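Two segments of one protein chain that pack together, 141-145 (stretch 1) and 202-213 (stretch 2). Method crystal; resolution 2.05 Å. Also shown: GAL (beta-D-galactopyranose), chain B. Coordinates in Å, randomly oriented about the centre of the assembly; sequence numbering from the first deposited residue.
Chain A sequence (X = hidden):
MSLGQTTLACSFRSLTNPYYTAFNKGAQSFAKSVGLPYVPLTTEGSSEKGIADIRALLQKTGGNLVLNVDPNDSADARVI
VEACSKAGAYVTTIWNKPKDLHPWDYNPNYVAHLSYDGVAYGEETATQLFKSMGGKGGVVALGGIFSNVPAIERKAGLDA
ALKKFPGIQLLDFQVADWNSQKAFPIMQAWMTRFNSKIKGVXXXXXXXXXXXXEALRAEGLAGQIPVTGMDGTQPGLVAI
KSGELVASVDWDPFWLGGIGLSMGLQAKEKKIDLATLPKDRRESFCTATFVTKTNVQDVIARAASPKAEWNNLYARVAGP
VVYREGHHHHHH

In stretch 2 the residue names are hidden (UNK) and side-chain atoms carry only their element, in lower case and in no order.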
# COMPACT_ATOMS: atom_id res chain seq x y z
N ALA A 141 10.78 5.02 15.09
CA ALA A 141 9.88 4.85 13.95
C ALA A 141 10.60 4.50 12.64
O ALA A 141 11.64 5.08 12.31
CB ALA A 141 9.03 6.09 13.76
N LEU A 142 10.02 3.56 11.91
CA LEU A 142 10.56 3.09 10.64
C LEU A 142 9.69 3.56 9.49
O LEU A 142 8.49 3.31 9.47
CB LEU A 142 10.62 1.56 10.64
CG LEU A 142 11.60 0.93 11.64
CD1 LEU A 142 11.13 -0.47 12.00
CD2 LEU A 142 13.00 0.92 11.04
N GLY A 143 10.30 4.25 8.52
CA GLY A 143 9.54 4.76 7.39
C GLY A 143 9.79 4.08 6.06
O GLY A 143 10.76 3.35 5.89
N GLY A 144 8.90 4.32 5.10
CA GLY A 144 9.04 3.72 3.79
C GLY A 144 9.87 4.59 2.86
O GLY A 144 10.39 5.62 3.30
N ILE A 145 10.01 4.18 1.60
CA ILE A 145 10.80 4.95 0.64
C ILE A 145 10.47 6.44 0.77
O ILE A 145 9.31 6.85 0.72
CB ILE A 145 10.52 4.47 -0.81
CG1 ILE A 145 11.00 3.03 -0.96
CG2 ILE A 145 11.23 5.38 -1.82
CD1 ILE A 145 10.62 2.37 -2.27
N UNK A 202 6.92 2.19 15.99
CA UNK A 202 5.95 2.52 14.95
C UNK A 202 6.59 2.18 13.61
O UNK A 202 7.73 2.59 13.34
n UNK A 202 2.63 5.16 13.06
c UNK A 202 5.97 5.12 11.83
c UNK A 202 5.63 4.02 14.97
c UNK A 202 3.44 5.93 10.80
c UNK A 202 3.57 5.39 12.10
c UNK A 202 4.82 4.99 12.62
c UNK A 202 3.24 4.62 14.17
c UNK A 202 4.58 6.05 10.05
c UNK A 202 4.59 4.50 13.96
c UNK A 202 5.84 5.66 10.54
N UNK A 203 5.87 1.44 12.76
CA UNK A 203 6.37 1.07 11.44
C UNK A 203 5.40 1.53 10.35
O UNK A 203 4.17 1.38 10.49
c UNK A 203 6.57 -0.44 11.35
N UNK A 204 5.93 2.09 9.27
CA UNK A 204 5.11 2.59 8.17
C UNK A 204 4.34 1.50 7.40
O UNK A 204 3.45 1.83 6.62
c UNK A 204 5.96 3.43 7.21
N UNK A 205 4.70 0.24 7.59
CA UNK A 205 3.98 -0.88 6.95
C UNK A 205 4.25 -2.17 7.74
O UNK A 205 5.10 -2.18 8.63
c UNK A 205 5.67 -1.78 5.26
n UNK A 205 5.73 -2.55 4.18
o UNK A 205 6.61 -1.66 6.03
c UNK A 205 4.38 -1.02 5.47
N UNK A 206 3.50 -3.23 7.46
CA UNK A 206 3.68 -4.49 8.18
C UNK A 206 5.04 -5.16 8.03
O UNK A 206 5.59 -5.67 9.00
c UNK A 206 2.60 -5.51 7.80
o UNK A 206 1.15 -4.19 9.15
c UNK A 206 1.24 -5.16 8.36
o UNK A 206 0.25 -5.84 8.01
N UNK A 207 5.57 -5.19 6.81
CA UNK A 207 6.85 -5.83 6.57
C UNK A 207 7.93 -5.28 7.49
O UNK A 207 8.67 -6.05 8.09
c UNK A 207 7.26 -5.67 5.10
o UNK A 207 7.64 -8.00 4.73
c UNK A 207 8.10 -6.84 4.60
o UNK A 207 9.22 -6.62 4.08
N UNK A 208 8.01 -3.96 7.62
CA UNK A 208 9.02 -3.34 8.48
C UNK A 208 8.73 -3.65 9.96
O UNK A 208 9.65 -3.81 10.75
c UNK A 208 9.09 -1.81 8.25
c UNK A 208 9.49 -1.38 6.83
se UNK A 208 10.05 0.35 6.65
c UNK A 208 8.56 1.23 7.02
N UNK A 209 7.46 -3.74 10.32
CA UNK A 209 7.10 -4.05 11.71
C UNK A 209 7.52 -5.48 12.03
O UNK A 209 7.99 -5.76 13.13
c UNK A 209 5.60 -3.89 11.91
N UNK A 210 7.34 -6.39 11.07
CA UNK A 210 7.72 -7.79 11.28
C UNK A 210 9.23 -7.87 11.36
O UNK A 210 9.78 -8.74 12.03
c UNK A 210 7.19 -8.68 10.14
c UNK A 210 5.25 -9.60 11.39
c UNK A 210 5.66 -8.86 10.14
c UNK A 210 5.22 -9.62 8.90
N UNK A 211 9.90 -6.97 10.65
CA UNK A 211 11.35 -6.94 10.68
C UNK A 211 11.76 -6.45 12.05
O UNK A 211 12.72 -6.96 12.64
N UNK A 212 11.03 -5.47 12.57
CA UNK A 212 11.31 -4.93 13.90
C UNK A 212 11.06 -6.03 14.94
O UNK A 212 11.85 -6.21 15.86
c UNK A 212 10.41 -3.72 14.17
N UNK A 213 9.95 -6.75 14.79
CA UNK A 213 9.61 -7.81 15.72
C UNK A 213 10.59 -8.98 15.68
O UNK A 213 10.74 -9.69 16.67
c UNK A 213 8.18 -8.33 15.47
c UNK A 213 7.18 -7.21 15.76
c UNK A 213 5.74 -7.51 15.32
c UNK A 213 7.91 -9.55 16.32
C1 GAL B . 4.50 -1.25 -0.10
C2 GAL B . 3.78 -1.00 1.25
C3 GAL B . 2.40 -0.36 0.95
C4 GAL B . 2.62 0.96 0.20
C5 GAL B . 3.38 0.61 -1.11
C6 GAL B . 3.62 1.89 -1.88
O1 GAL B . 5.79 -1.83 0.17
O2 GAL B . 3.59 -2.24 1.93
O3 GAL B . 1.71 -0.09 2.18
O4 GAL B . 3.42 1.82 1.00
O5 GAL B . 4.68 0.01 -0.81
O6 GAL B . 4.31 1.55 -3.07

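Position 202 carries ten side-chain atoms, nine carbons and one nitrogen: one carbon leads into fused five- and six-membered rings. A six-ring carbon lies 3.7 Å from Ala-141 CB, on the same face of the sheet. This is Trp-202, and the carbon is CE3. Trp-202 O accepts from Leu-142 N at 2.9 Å and lies 3.2 Å from Ala-141 CA in a CA-H...O contact.

Position 203 has one side-chain carbon, so it is Ala-203. It pairs with Leu-142 in the parallel register, and its CB shares that residue's face of the sheet.

At position 204 there is again a single carbon, 3.8 Å from Gly-143 CA and 3.7 Å from Gly-144 N: Ala-204. The small methyl sits close against a backbone without side chains. Ala-204 N donates to Leu-142 O at 2.8 Å, so Leu-142 uses its N toward Trp-202 and its O toward Ala-204, with Ala-203, its bridge partner, between them.

Position 205 shows two carbons, the second bearing one oxygen and one nitrogen, and it touches nothing on stretch 1. It is Asn-205, the N-cap: its OD1 accepts from the backbone N of position 208 at 3.1 Å, while its ND2 donates to galactose O2, also at 3.1 Å. One side-chain amide thus caps the helix through OD1 and donates to the sugar through ND2.

Positions 206 and 207 each have two carbons, the second with two oxygens, and neither reaches stretch 1; they are Asp-206 and Asp-207, in the first helical turn.

Position 208 is an unbranched chain of two carbons, selenium and a last carbon, hence selenomethionine, Met-208. Its SE approaches Gly-143 O to 3.2 Å, and its CE lies 3.2 Å from Leu-142 O and 4.2 Å from Leu-142 CB.

Position 209, one carbon pointing sideways, is Ala-209. Position 210, four carbons forked at the second, is Leu-210, out of reach. Position 211 has no side-chain atom: Gly-211.

Position 212 has one carbon, pointing toward stretch 1 and 4.0 Å from Leu-142 CD1; it is Ala-212, one turn beyond Met-208. Position 213, four carbons forked at the first with one arm two carbons long, is Ile-213, out of reach of stretch 1.

The rule is a strand, a capped turn and a helix folded back over the neighbouring strand, at 139° between their directions. Two backbone hydrogen bonds set the register. Leu-142, the most covered residue, meets the helix through its side chain, against Met-208 and Ala-212, while Ala-204 CB and Met-208 lie against the backbone of Gly-143 and Gly-144.

Stretch 2 202-213: WAANDDMALGAI
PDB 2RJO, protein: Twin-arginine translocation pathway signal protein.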